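Local structure of apicoplast TIC22, putative (Plasmodium falciparum 3D7, 4E6Z) at residues I77-I82 / H131-K136; Y101-P106 / K167-K172; V194-N199 / K239-V244. The protein acts as an essential chaperone required for protein import into the apicoplast, the relict plastid of the malaria parasite. All coordinates share one frame; numbering follows the deposited sequence.

Contact 1: I77-I82 / H131-K136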
ATOM      1  N   ILE A  77      -4.394  -4.122  -5.206  1.00 42.35           N
ATOM      2  CA  ILE A  77      -3.677  -3.049  -4.531  1.00 42.50           C
ATOM      3  C   ILE A  77      -2.557  -2.508  -5.420  1.00 41.44           C
ATOM      4  O   ILE A  77      -1.590  -3.216  -5.705  1.00 33.30           O
ATOM      5  CB  ILE A  77      -3.071  -3.531  -3.206  1.00 43.57           C
ATOM      6  CG1 ILE A  77      -4.144  -4.188  -2.334  1.00 47.70           C
ATOM      7  CG2 ILE A  77      -2.401  -2.375  -2.477  1.00 39.38           C
ATOM      8  CD1 ILE A  77      -3.584  -4.971  -1.166  1.00 46.28           C
ATOM      9  N   PRO A  78      -2.691  -1.247  -5.864  1.00 41.72           N
ATOM     10  CA  PRO A  78      -1.683  -0.584  -6.697  1.00 42.40           C
ATOM     11  C   PRO A  78      -0.405  -0.307  -5.917  1.00 43.92           C
ATOM     12  O   PRO A  78      -0.466  -0.023  -4.721  1.00 36.65           O
ATOM     13  CB  PRO A  78      -2.352   0.747  -7.071  1.00 36.14           C
ATOM     14  CG  PRO A  78      -3.810   0.556  -6.783  1.00 39.72           C
ATOM     15  CD  PRO A  78      -3.853  -0.377  -5.620  1.00 41.07           C
ATOM     16  N   VAL A  79       0.735  -0.402  -6.595  1.00 37.22           N
ATOM     17  CA  VAL A  79       2.022  -0.008  -6.033  1.00 34.55           C
ATOM     18  C   VAL A  79       2.750   0.854  -7.063  1.00 43.83           C
ATOM     19  O   VAL A  79       2.661   0.604  -8.270  1.00 37.21           O
ATOM     20  CB  VAL A  79       2.888  -1.226  -5.677  1.00 39.20           C
ATOM     21  CG1 VAL A  79       4.274  -0.781  -5.190  1.00 35.58           C
ATOM     22  CG2 VAL A  79       2.192  -2.080  -4.638  1.00 42.42           C
ATOM     23  N   PHE A  80       3.468   1.868  -6.592  1.00 38.51           N
ATOM     24  CA  PHE A  80       4.054   2.849  -7.495  1.00 37.88           C
ATOM     25  C   PHE A  80       5.569   2.932  -7.399  1.00 35.92           C
ATOM     26  O   PHE A  80       6.140   2.895  -6.312  1.00 36.91           O
ATOM     27  CB  PHE A  80       3.424   4.223  -7.268  1.00 28.62           C
ATOM     28  CG  PHE A  80       1.937   4.231  -7.442  1.00 34.40           C
ATOM     29  CD1 PHE A  80       1.368   4.523  -8.671  1.00 34.67           C
ATOM     30  CD2 PHE A  80       1.103   3.916  -6.379  1.00 36.34           C
ATOM     31  CE1 PHE A  80      -0.009   4.516  -8.834  1.00 45.00           C
ATOM     32  CE2 PHE A  80      -0.268   3.905  -6.536  1.00 30.78           C
ATOM     33  CZ  PHE A  80      -0.826   4.208  -7.763  1.00 39.01           C
ATOM     34  N   LEU A  81       6.209   3.034  -8.559  1.00 43.58           N
ATOM     35  CA  LEU A  81       7.654   3.191  -8.630  1.00 40.09           C
ATOM     36  C   LEU A  81       8.009   4.372  -9.516  1.00 30.99           C
ATOM     37  O   LEU A  81       7.207   4.814 -10.337  1.00 38.00           O
ATOM     38  CB  LEU A  81       8.314   1.925  -9.177  1.00 42.28           C
ATOM     39  CG  LEU A  81       8.230   0.620  -8.387  1.00 51.76           C
ATOM     40  CD1 LEU A  81       6.944  -0.102  -8.715  1.00 54.74           C
ATOM     41  CD2 LEU A  81       9.413  -0.269  -8.715  1.00 65.91           C
ATOM     42  N   ILE A  82       9.215   4.890  -9.345  1.00 35.79           N
ATOM     43  CA  ILE A  82       9.718   5.924 -10.232  1.00 35.22           C
ATOM     44  C   ILE A  82      10.662   5.244 -11.219  1.00 39.36           C
ATOM     45  O   ILE A  82      11.531   4.469 -10.825  1.00 36.59           O
ATOM     46  CB  ILE A  82      10.427   7.059  -9.461  1.00 39.54           C
ATOM     47  CG1 ILE A  82       9.414   7.867  -8.644  1.00 41.47           C
ATOM     48  CG2 ILE A  82      11.146   7.990 -10.425  1.00 38.61           C
ATOM     49  CD1 ILE A  82       8.753   7.096  -7.533  1.00 50.72           C
ATOM     50  N   HIS A 131       5.429   4.762 -12.425  1.00 39.75           N
ATOM     51  CA  HIS A 131       4.971   3.521 -13.029  1.00 38.39           C
ATOM     52  C   HIS A 131       4.244   2.659 -11.999  1.00 42.81           C
ATOM     53  O   HIS A 131       4.649   2.584 -10.840  1.00 40.93           O
ATOM     54  CB  HIS A 131       6.147   2.762 -13.633  1.00 38.13           C
ATOM     55  CG  HIS A 131       5.758   1.484 -14.300  1.00 41.97           C
ATOM     56  ND1 HIS A 131       4.864   1.434 -15.351  1.00 49.36           N
ATOM     57  CD2 HIS A 131       6.146   0.205 -14.080  1.00 49.30           C
ATOM     58  CE1 HIS A 131       4.708   0.182 -15.734  1.00 52.33           C
ATOM     59  NE2 HIS A 131       5.477  -0.586 -14.980  1.00 52.34           N
ATOM     60  N   ASN A 132       3.170   2.006 -12.425  1.00 43.81           N
ATOM     61  CA  ASN A 132       2.364   1.227 -11.495  1.00 44.73           C
ATOM     62  C   ASN A 132       2.516  -0.281 -11.658  1.00 40.51           C
ATOM     63  O   ASN A 132       2.513  -0.802 -12.770  1.00 44.22           O
ATOM     64  CB  ASN A 132       0.888   1.624 -11.600  1.00 50.26           C
ATOM     65  CG  ASN A 132       0.312   1.364 -12.979  1.00 60.88           C
ATOM     66  OD1 ASN A 132       0.713   1.986 -13.963  1.00 70.14           O
ATOM     67  ND2 ASN A 132      -0.630   0.433 -13.058  1.00 60.44           N
ATOM     68  N   ILE A 133       2.673  -0.967 -10.532  1.00 42.57           N
ATOM     69  CA  ILE A 133       2.546  -2.417 -10.472  1.00 40.27           C
ATOM     70  C   ILE A 133       1.482  -2.739  -9.418  1.00 44.97           C
ATOM     71  O   ILE A 133       0.720  -1.857  -9.020  1.00 47.74           O
ATOM     72  CB  ILE A 133       3.885  -3.090 -10.111  1.00 39.98           C
ATOM     73  CG1 ILE A 133       4.332  -2.669  -8.710  1.00 42.37           C
ATOM     74  CG2 ILE A 133       4.956  -2.729 -11.139  1.00 43.20           C
ATOM     75  CD1 ILE A 133       5.535  -3.420  -8.193  1.00 39.01           C
ATOM     76  N   THR A 134       1.422  -3.988  -8.969  1.00 48.05           N
ATOM     77  CA  THR A 134       0.478  -4.358  -7.918  1.00 44.79           C
ATOM     78  C   THR A 134       1.194  -4.928  -6.698  1.00 47.26           C
ATOM     79  O   THR A 134       2.376  -5.277  -6.767  1.00 44.72           O
ATOM     80  CB  THR A 134      -0.549  -5.394  -8.408  1.00 47.60           C
ATOM     81  OG1 THR A 134       0.085  -6.671  -8.547  1.00 52.50           O
ATOM     82  CG2 THR A 134      -1.139  -4.965  -9.737  1.00 48.10           C
HETATM   83  N   MSE A 135       0.469  -5.020  -5.586  1.00 43.57           N
HETATM   84  CA  MSE A 135       1.001  -5.616  -4.366  1.00 45.74           C
HETATM   85  C   MSE A 135       1.363  -7.073  -4.594  1.00 46.98           C
HETATM   86  O   MSE A 135       2.274  -7.599  -3.958  1.00 57.14           O
HETATM   87  CB  MSE A 135      -0.005  -5.510  -3.220  1.00 56.52           C
HETATM   88  CG  MSE A 135       0.335  -4.443  -2.195  1.00 68.58           C
HETATM   89 SE   MSE A 135       2.133  -4.642  -1.451  1.00 58.27          SE
HETATM   90  CE  MSE A 135       2.055  -6.524  -0.955  1.00 74.77           C
ATOM     91  N   LYS A 136       0.632  -7.726  -5.493  1.00 42.04           N
ATOM     92  CA  LYS A 136       0.948  -9.091  -5.892  1.00 53.62           C
ATOM     93  C   LYS A 136       2.368  -9.164  -6.440  1.00 57.90           C
ATOM     94  O   LYS A 136       3.209  -9.905  -5.928  1.00 57.36           O
ATOM     95  CB  LYS A 136      -0.042  -9.579  -6.951  1.00 61.43           C
ATOM     96  CG  LYS A 136       0.345 -10.895  -7.613  1.00 59.50           C
ATOM     97  CD  LYS A 136      -0.658 -11.273  -8.693  1.00 72.65           C
ATOM     98  CE  LYS A 136      -0.253 -12.551  -9.414  1.00 83.68           C
ATOM     99  NZ  LYS A 136      -1.224 -12.919 -10.482  1.00 86.26           N
TER
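I77 meets M135, a selenomethionine, where strand 129-134 gives way to helix 135-150. I77 O accepts from M135 N at 2.7 Å, and T134 CA makes a CA-H...O contact with the same oxygen. The two side chains lie alongside each other and point the same way. CG2 of I77, anti to its backbone N, presses to 3.4 Å from M135 CG, tighter than a usual van der Waals contact. P78 gives I133 O a CA-H...O contact, while its ring packs on P259 and S263. At V79 the backbone pairs in both directions with I133: V79 N donates to I133 O, and I133 N returns a bond to V79 O at 2.8 Å. V79 CB rests on I133 CG1 (3.7 Å), and its CG2 reaches past to the peptide before M135, coming 3.5 Å from M135 N. F80 faces N132 in a non-hydrogen-bonded pair; N132 CB sits 4.1 Å from F80 CE1, and the F80 ring is turned 42° from the N132 side-chain amide. Both side chains rest on L267 of helix 261-272. L81 closes the pairing, its N and O each bonded to H131, and its CD1 lies 3.6 Å from I133 CD1. V79, L81 and I133 thus gather on one face, where M102 covers V79 and L81, while F80 and N132 occupy the other. Five backbone hydrogen bonds hold this antiparallel pair, and one of them belongs already to the helix. M135 N, at the first turn and without an in-helix acceptor, is satisfied by I77 O; T134 OG1 caps K137 N, so strand pairing and helix start are fixed together.

Contact 2: Y101-P106 / K167-K172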
ATOM      1  N   TYR A 101      12.669   1.536  -4.479  1.00 39.84           N
ATOM      2  CA  TYR A 101      11.558   1.989  -3.651  1.00 36.88           C
ATOM      3  C   TYR A 101      10.201   1.737  -4.295  1.00 38.50           C
ATOM      4  O   TYR A 101       9.974   2.081  -5.452  1.00 36.85           O
ATOM      5  CB  TYR A 101      11.720   3.478  -3.339  1.00 36.89           C
ATOM      6  CG  TYR A 101      12.913   3.769  -2.464  1.00 53.68           C
ATOM      7  CD1 TYR A 101      12.824   3.668  -1.084  1.00 57.05           C
ATOM      8  CD2 TYR A 101      14.136   4.130  -3.017  1.00 61.51           C
ATOM      9  CE1 TYR A 101      13.916   3.924  -0.276  1.00 67.17           C
ATOM     10  CE2 TYR A 101      15.235   4.390  -2.217  1.00 68.06           C
ATOM     11  CZ  TYR A 101      15.118   4.283  -0.846  1.00 72.55           C
ATOM     12  OH  TYR A 101      16.201   4.541  -0.038  1.00 82.24           O
HETATM   13  N   MSE A 102       9.301   1.131  -3.534  1.00 37.20           N
HETATM   14  CA  MSE A 102       7.942   0.895  -3.992  1.00 41.60           C
HETATM   15  C   MSE A 102       6.964   1.573  -3.038  1.00 38.54           C
HETATM   16  O   MSE A 102       6.998   1.330  -1.836  1.00 39.83           O
HETATM   17  CB  MSE A 102       7.666  -0.601  -4.041  1.00 42.52           C
HETATM   18  CG  MSE A 102       8.687  -1.370  -4.839  1.00 37.49           C
HETATM   19 SE   MSE A 102       8.306  -3.274  -4.908  1.00 52.46          SE
HETATM   20  CE  MSE A 102       8.332  -3.681  -2.997  1.00 49.70           C
ATOM     21  N   PHE A 103       6.109   2.436  -3.573  1.00 40.33           N
ATOM     22  CA  PHE A 103       5.211   3.233  -2.742  1.00 29.70           C
ATOM     23  C   PHE A 103       3.768   2.747  -2.836  1.00 39.84           C
ATOM     24  O   PHE A 103       3.266   2.464  -3.924  1.00 35.90           O
ATOM     25  CB  PHE A 103       5.288   4.711  -3.135  1.00 29.87           C
ATOM     26  CG  PHE A 103       6.663   5.306  -2.999  1.00 36.19           C
ATOM     27  CD1 PHE A 103       7.040   5.950  -1.832  1.00 34.39           C
ATOM     28  CD2 PHE A 103       7.580   5.220  -4.042  1.00 32.22           C
ATOM     29  CE1 PHE A 103       8.304   6.496  -1.699  1.00 36.39           C
ATOM     30  CE2 PHE A 103       8.849   5.769  -3.918  1.00 41.76           C
ATOM     31  CZ  PHE A 103       9.213   6.410  -2.745  1.00 41.40           C
ATOM     32  N   LEU A 104       3.104   2.649  -1.689  1.00 40.14           N
ATOM     33  CA  LEU A 104       1.688   2.299  -1.666  1.00 34.87           C
ATOM     34  C   LEU A 104       0.835   3.522  -1.985  1.00 36.15           C
ATOM     35  O   LEU A 104      -0.314   3.394  -2.407  1.00 41.23           O
ATOM     36  CB  LEU A 104       1.300   1.694  -0.316  1.00 26.31           C
ATOM     37  CG  LEU A 104       1.628   0.205  -0.175  1.00 34.57           C
ATOM     38  CD1 LEU A 104       1.759  -0.208   1.284  1.00 37.29           C
ATOM     39  CD2 LEU A 104       0.579  -0.642  -0.888  1.00 34.64           C
ATOM     40  N   CYS A 105       1.412   4.705  -1.788  1.00 39.07           N
ATOM     41  CA  CYS A 105       0.728   5.963  -2.089  1.00 31.88           C
ATOM     42  C   CYS A 105       1.449   6.697  -3.209  1.00 42.67           C
ATOM     43  O   CYS A 105       2.643   6.977  -3.100  1.00 39.73           O
ATOM     44  CB  CYS A 105       0.640   6.851  -0.844  1.00 30.86           C
ATOM     45  SG  CYS A 105      -0.059   8.497  -1.135  1.00 48.46           S
ATOM     46  N   PRO A 106       0.718   7.009  -4.291  1.00 48.16           N
ATOM     47  CA  PRO A 106       1.304   7.593  -5.504  1.00 43.59           C
ATOM     48  C   PRO A 106       1.872   8.983  -5.249  1.00 39.62           C
ATOM     49  O   PRO A 106       2.770   9.419  -5.966  1.00 44.97           O
ATOM     50  CB  PRO A 106       0.108   7.682  -6.459  1.00 35.57           C
ATOM     51  CG  PRO A 106      -1.086   7.766  -5.545  1.00 40.74           C
ATOM     52  CD  PRO A 106      -0.748   6.879  -4.390  1.00 38.22           C
ATOM     53  N   LYS A 167      12.132  -2.238  -1.446  1.00 51.10           N
ATOM     54  CA  LYS A 167      11.614  -1.677  -0.201  1.00 45.08           C
ATOM     55  C   LYS A 167      10.217  -1.088  -0.376  1.00 44.89           C
ATOM     56  O   LYS A 167      10.019  -0.143  -1.138  1.00 46.69           O
ATOM     57  CB  LYS A 167      12.573  -0.611   0.330  1.00 52.11           C
ATOM     58  CG  LYS A 167      12.104   0.096   1.584  1.00 58.12           C
ATOM     59  CD  LYS A 167      13.051   1.229   1.956  1.00 73.17           C
ATOM     60  CE  LYS A 167      14.386   0.698   2.451  1.00 86.23           C
ATOM     61  NZ  LYS A 167      14.245  -0.041   3.737  1.00 97.01           N
ATOM     62  N   LEU A 168       9.251  -1.654   0.341  1.00 40.61           N
ATOM     63  CA  LEU A 168       7.872  -1.183   0.275  1.00 43.69           C
ATOM     64  C   LEU A 168       7.658  -0.030   1.253  1.00 42.97           C
ATOM     65  O   LEU A 168       7.994  -0.138   2.432  1.00 49.93           O
ATOM     66  CB  LEU A 168       6.907  -2.334   0.580  1.00 43.39           C
ATOM     67  CG  LEU A 168       5.399  -2.077   0.484  1.00 46.12           C
ATOM     68  CD1 LEU A 168       4.979  -1.753  -0.940  1.00 38.84           C
ATOM     69  CD2 LEU A 168       4.625  -3.280   1.006  1.00 49.64           C
ATOM     70  N   ILE A 169       7.102   1.071   0.760  1.00 39.12           N
ATOM     71  CA  ILE A 169       6.840   2.244   1.589  1.00 43.66           C
ATOM     72  C   ILE A 169       5.344   2.500   1.782  1.00 40.29           C
ATOM     73  O   ILE A 169       4.654   2.900   0.842  1.00 39.00           O
ATOM     74  CB  ILE A 169       7.451   3.514   0.964  1.00 44.74           C
ATOM     75  CG1 ILE A 169       8.896   3.263   0.533  1.00 50.08           C
ATOM     76  CG2 ILE A 169       7.355   4.682   1.939  1.00 37.01           C
ATOM     77  CD1 ILE A 169       9.803   2.852   1.668  1.00 57.04           C
ATOM     78  N   SER A 170       4.849   2.287   3.000  1.00 40.28           N
ATOM     79  CA  SER A 170       3.452   2.579   3.308  1.00 43.16           C
ATOM     80  C   SER A 170       3.156   4.060   3.118  1.00 36.31           C
ATOM     81  O   SER A 170       4.057   4.887   3.167  1.00 34.33           O
ATOM     82  CB  SER A 170       3.100   2.161   4.742  1.00 47.33           C
ATOM     83  OG  SER A 170       3.024   0.755   4.870  1.00 49.06           O
ATOM     84  N   SER A 171       1.887   4.386   2.892  1.00 47.63           N
ATOM     85  CA  SER A 171       1.465   5.775   2.774  1.00 43.28           C
ATOM     86  C   SER A 171       1.946   6.581   3.970  1.00 41.72           C
ATOM     87  O   SER A 171       1.664   6.235   5.118  1.00 44.16           O
ATOM     88  CB  SER A 171      -0.058   5.866   2.670  1.00 41.20           C
ATOM     89  OG  SER A 171      -0.489   7.217   2.700  1.00 38.53           O
ATOM     90  N   LYS A 172       2.673   7.657   3.697  1.00 38.65           N
ATOM     91  CA  LYS A 172       3.202   8.503   4.759  1.00 47.64           C
ATOM     92  C   LYS A 172       2.069   9.022   5.645  1.00 44.46           C
ATOM     93  O   LYS A 172       2.194   9.067   6.865  1.00 42.96           O
ATOM     94  CB  LYS A 172       3.982   9.673   4.161  1.00 50.41           C
ATOM     95  CG  LYS A 172       4.655  10.570   5.180  1.00 68.25           C
ATOM     96  CD  LYS A 172       5.158  11.848   4.527  1.00 79.63           C
ATOM     97  CE  LYS A 172       5.999  12.669   5.489  1.00 92.44           C
ATOM     98  NZ  LYS A 172       7.283  11.989   5.832  1.00 96.20           N
TER
HETATM   99  O   HOH W   1       3.720   5.172  -0.130  1.00 29.82           O
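The Y101 ring overlaps the aliphatic chain of K167, the two side chains lying alongside each other and pointing the same way, with Y101 CE1 3.6 Å from K167 CD. With CG anti to the backbone N (chi1 177°), the K167 chain runs out beside the ring, then bends at chi3 and chi4; the Y101 hydroxyl is hydrogen-bonded to E94. I169 CD1 comes in at the edge of the tyrosine ring, near its plane, and on the same face of the sheet I169 CB lies 3.7 Å from F103 CD1. The opposite face carries M102, a selenomethionine, and L168: their side chains cross at about a right angle, M102 CE to L168 CB 4.1 Å. Beyond the strand, L104 continues this apolar side, its CG 4.0 Å from L168 CD1 and its CD1 against S170 CA. The parallel backbones are joined by M102 N to K167 O, by I169 N to M102 O at 2.6 Å, and by L104 N to I169 O. A water sits in plane at the edge of the F103 ring, donating to I169 O, which thus takes both L104 N and this water, and accepting from C105 N at 2.9 Å; it bridges the two segments as they leave the sheet. There C105 CB and S171 CB meet at 3.7 Å, each residue being the N-cap of a helix. Two helix N termini therefore start side by side, and K172 N, in the second, bonds to D108 OD2 near the start of the first; that carboxylate probably offsets the partial positive charge of both ends.

Contact 3: V194-N199 / K239-V244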
ATOM      1  N   VAL A 194      -2.991  -1.217   8.050  1.00 41.54           N
ATOM      2  CA  VAL A 194      -4.302  -1.236   7.418  1.00 46.16           C
ATOM      3  C   VAL A 194      -5.320  -1.052   8.538  1.00 44.34           C
ATOM      4  O   VAL A 194      -5.063  -1.434   9.678  1.00 40.54           O
ATOM      5  CB  VAL A 194      -4.566  -2.538   6.628  1.00 43.21           C
ATOM      6  CG1 VAL A 194      -3.798  -2.521   5.306  1.00 44.61           C
ATOM      7  CG2 VAL A 194      -4.178  -3.750   7.451  1.00 40.39           C
ATOM      8  N   PHE A 195      -6.460  -0.450   8.216  1.00 42.87           N
ATOM      9  CA  PHE A 195      -7.454  -0.100   9.223  1.00 43.87           C
ATOM     10  C   PHE A 195      -8.734  -0.919   9.074  1.00 42.24           C
ATOM     11  O   PHE A 195      -9.141  -1.252   7.963  1.00 46.68           O
ATOM     12  CB  PHE A 195      -7.790   1.392   9.129  1.00 41.52           C
ATOM     13  CG  PHE A 195      -6.587   2.291   9.188  1.00 43.78           C
ATOM     14  CD1 PHE A 195      -6.156   2.819  10.396  1.00 48.07           C
ATOM     15  CD2 PHE A 195      -5.886   2.610   8.035  1.00 45.07           C
ATOM     16  CE1 PHE A 195      -5.045   3.643  10.451  1.00 49.74           C
ATOM     17  CE2 PHE A 195      -4.779   3.439   8.083  1.00 43.35           C
ATOM     18  CZ  PHE A 195      -4.359   3.958   9.292  1.00 42.04           C
ATOM     19  N   TYR A 196      -9.370  -1.238  10.198  1.00 52.29           N
ATOM     20  CA  TYR A 196     -10.674  -1.896  10.157  1.00 50.19           C
ATOM     21  C   TYR A 196     -11.543  -1.520  11.353  1.00 55.35           C
ATOM     22  O   TYR A 196     -11.045  -1.023  12.364  1.00 51.35           O
ATOM     23  CB  TYR A 196     -10.525  -3.418  10.051  1.00 45.33           C
ATOM     24  CG  TYR A 196     -10.257  -4.116  11.364  1.00 55.79           C
ATOM     25  CD1 TYR A 196     -11.282  -4.753  12.052  1.00 65.37           C
ATOM     26  CD2 TYR A 196      -8.984  -4.144  11.912  1.00 61.28           C
ATOM     27  CE1 TYR A 196     -11.049  -5.395  13.254  1.00 71.73           C
ATOM     28  CE2 TYR A 196      -8.739  -4.783  13.114  1.00 70.82           C
ATOM     29  CZ  TYR A 196      -9.774  -5.407  13.781  1.00 76.69           C
ATOM     30  OH  TYR A 196      -9.529  -6.045  14.978  1.00 83.24           O
ATOM     31  N   ALA A 197     -12.845  -1.759  11.225  1.00 63.85           N
ATOM     32  CA  ALA A 197     -13.799  -1.464  12.288  1.00 59.73           C
ATOM     33  C   ALA A 197     -14.465  -2.740  12.791  1.00 53.40           C
ATOM     34  O   ALA A 197     -14.775  -3.645  12.010  1.00 44.51           O
ATOM     35  CB  ALA A 197     -14.843  -0.470  11.804  1.00 58.92           C
ATOM     36  N   GLU A 198     -14.687  -2.794  14.100  1.00 73.07           N
ATOM     37  CA  GLU A 198     -15.229  -3.976  14.772  1.00 80.67           C
ATOM     38  C   GLU A 198     -16.516  -4.526  14.161  1.00 79.78           C
ATOM     39  O   GLU A 198     -16.614  -5.717  13.854  1.00 80.84           O
ATOM     40  CB  GLU A 198     -15.478  -3.661  16.247  1.00 83.56           C
ATOM     41  CG  GLU A 198     -14.226  -3.312  17.027  1.00 93.08           C
ATOM     42  CD  GLU A 198     -13.421  -4.534  17.426  1.00101.98           C
ATOM     43  OE1 GLU A 198     -13.037  -5.320  16.532  1.00102.83           O
ATOM     44  OE2 GLU A 198     -13.171  -4.706  18.638  1.00104.99           O
ATOM     45  N   ASN A 199     -17.507  -3.660  14.000  1.00 71.96           N
ATOM     46  CA  ASN A 199     -18.842  -4.110  13.623  1.00 70.13           C
ATOM     47  C   ASN A 199     -19.192  -3.824  12.168  1.00 61.95           C
ATOM     48  O   ASN A 199     -20.361  -3.670  11.820  1.00 60.50           O
ATOM     49  CB  ASN A 199     -19.881  -3.478  14.552  1.00 74.19           C
ATOM     50  CG  ASN A 199     -19.695  -3.894  16.001  1.00 71.73           C
ATOM     51  OD1 ASN A 199     -19.908  -5.054  16.358  1.00 68.54           O
ATOM     52  ND2 ASN A 199     -19.290  -2.950  16.844  1.00 61.93           N
ATOM     53  N   LYS A 239      -9.426  -0.168  14.611  1.00 50.98           N
ATOM     54  CA  LYS A 239      -8.199  -0.854  14.993  1.00 51.44           C
ATOM     55  C   LYS A 239      -7.203  -0.926  13.837  1.00 51.03           C
ATOM     56  O   LYS A 239      -7.585  -0.894  12.668  1.00 45.19           O
ATOM     57  CB  LYS A 239      -8.512  -2.251  15.528  1.00 51.75           C
ATOM     58  CG  LYS A 239      -9.366  -2.231  16.783  1.00 59.52           C
ATOM     59  CD  LYS A 239      -9.565  -3.619  17.360  1.00 69.61           C
ATOM     60  CE  LYS A 239     -10.315  -3.548  18.683  1.00 81.31           C
ATOM     61  NZ  LYS A 239     -10.558  -4.891  19.281  1.00 92.24           N
ATOM     62  N   VAL A 240      -5.922  -1.018  14.179  1.00 55.55           N
ATOM     63  CA  VAL A 240      -4.863  -1.063  13.179  1.00 53.92           C
ATOM     64  C   VAL A 240      -4.228  -2.445  13.136  1.00 55.63           C
ATOM     65  O   VAL A 240      -3.993  -3.066  14.173  1.00 57.69           O
ATOM     66  CB  VAL A 240      -3.776  -0.002  13.463  1.00 50.32           C
ATOM     67  CG1 VAL A 240      -2.613  -0.137  12.483  1.00 44.11           C
ATOM     68  CG2 VAL A 240      -4.370   1.390  13.392  1.00 56.03           C
ATOM     69  N   LEU A 241      -3.957  -2.928  11.931  1.00 63.34           N
ATOM     70  CA  LEU A 241      -3.293  -4.212  11.763  1.00 59.52           C
ATOM     71  C   LEU A 241      -2.066  -4.074  10.870  1.00 54.85           C
ATOM     72  O   LEU A 241      -1.930  -3.102  10.124  1.00 47.23           O
ATOM     73  CB  LEU A 241      -4.258  -5.247  11.185  1.00 56.49           C
ATOM     74  CG  LEU A 241      -5.439  -5.640  12.077  1.00 61.55           C
ATOM     75  CD1 LEU A 241      -6.430  -6.492  11.311  1.00 67.99           C
ATOM     76  CD2 LEU A 241      -4.953  -6.367  13.321  1.00 60.57           C
ATOM     77  N   ASN A 242      -1.175  -5.052  10.953  1.00 56.58           N
ATOM     78  CA  ASN A 242       0.014  -5.076  10.114  1.00 48.42           C
ATOM     79  C   ASN A 242      -0.240  -5.922   8.873  1.00 52.12           C
ATOM     80  O   ASN A 242      -0.355  -7.145   8.963  1.00 52.37           O
ATOM     81  CB  ASN A 242       1.204  -5.623  10.902  1.00 48.61           C
ATOM     82  CG  ASN A 242       2.455  -5.756  10.052  1.00 65.84           C
ATOM     83  OD1 ASN A 242       2.620  -5.059   9.049  1.00 67.94           O
ATOM     84  ND2 ASN A 242       3.349  -6.654  10.456  1.00 69.07           N
HETATM   85  N   MSE A 243      -0.344  -5.265   7.718  1.00 47.97           N
HETATM   86  CA  MSE A 243      -0.684  -5.948   6.469  1.00 57.08           C
HETATM   87  C   MSE A 243       0.138  -7.214   6.263  1.00 66.67           C
HETATM   88  O   MSE A 243      -0.370  -8.216   5.765  1.00 64.45           O
HETATM   89  CB  MSE A 243      -0.497  -5.022   5.267  1.00 53.92           C
HETATM   90  CG  MSE A 243      -0.828  -5.692   3.945  1.00 58.85           C
HETATM   91 SE   MSE A 243       0.187  -4.975   2.441  1.00 68.89          SE
HETATM   92  CE  MSE A 243       1.991  -5.279   3.121  1.00 73.98           C
ATOM     93  N   VAL A 244       1.409  -7.159   6.645  1.00 68.02           N
ATOM     94  CA  VAL A 244       2.300  -8.305   6.505  1.00 75.08           C
ATOM     95  C   VAL A 244       1.808  -9.523   7.286  1.00 82.32           C
ATOM     96  O   VAL A 244       1.758 -10.631   6.750  1.00 92.53           O
ATOM     97  CB  VAL A 244       3.738  -7.961   6.937  1.00 75.77           C
ATOM     98  CG1 VAL A 244       4.521  -9.228   7.255  1.00 79.99           C
ATOM     99  CG2 VAL A 244       4.431  -7.144   5.853  1.00 65.23           C
TER
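V194-A197 and K239-N242 pair as antiparallel strands, their directions 139° apart, with V194-L241 and Y196-K239 as hydrogen-bonded pairs and F195-V240 as the non-hydrogen-bonded pair between them. Y196 and K239 are central to the side-chain contact. CG of Y196 sits between the backbone N and the carbonyl carbon (chi1 81°), and the ring lies across both K239 and L241: CE2 is 3.4 Å from L241 CD1 and 3.5 Å from K239 CB. Farther out, Y196 OH comes 3.4 Å from K239 CD. The lysine chain, extended beyond CG, carries NZ on to E198, whose own chain bends at chi2; K239 NZ meets OE2 of E198 at 2.7 Å in a salt bridge, approaching from 49° above the carboxylate plane. V194 sits on the same face, CG2 of V194 lying 4.0 Å from L241 CB, while its CG1 touches CB of the selenomethionine M243. On the other face F195 and V240 run alongside each other, F195 CE1 to V240 CG2 3.8 Å. Strand 238-242 is an outermost strand of its four-stranded mixed sheet, and strand 193-203 lies between it and strand 208-213, whose L212 touches V194 and Y196. Helix 172-179 packs over F195 and V240 through A178, and helix 216-227 meets F195 from L216 and L219.

Overall arrangement
From the N terminus, 77-82 is laid down first and 101-106 second; 131-136 then returns to the first and 167-172 to the second, so contacts 1 and 2 cross along the chain. They also touch: F80 N probably bonds to F103 O, and V79 CG1 packs on M102 CB, tying strand 78-83 to strand 97-103. Helix 135-150 leads from one closing segment toward the other. Contact 3 follows in series, closing its own 39-residue loop in the later sheet, with its centre about 18 Å from that of contact 2. M243 of contact 3 touches both other contacts, its SE near M135 CE and its CE against L168 CD2.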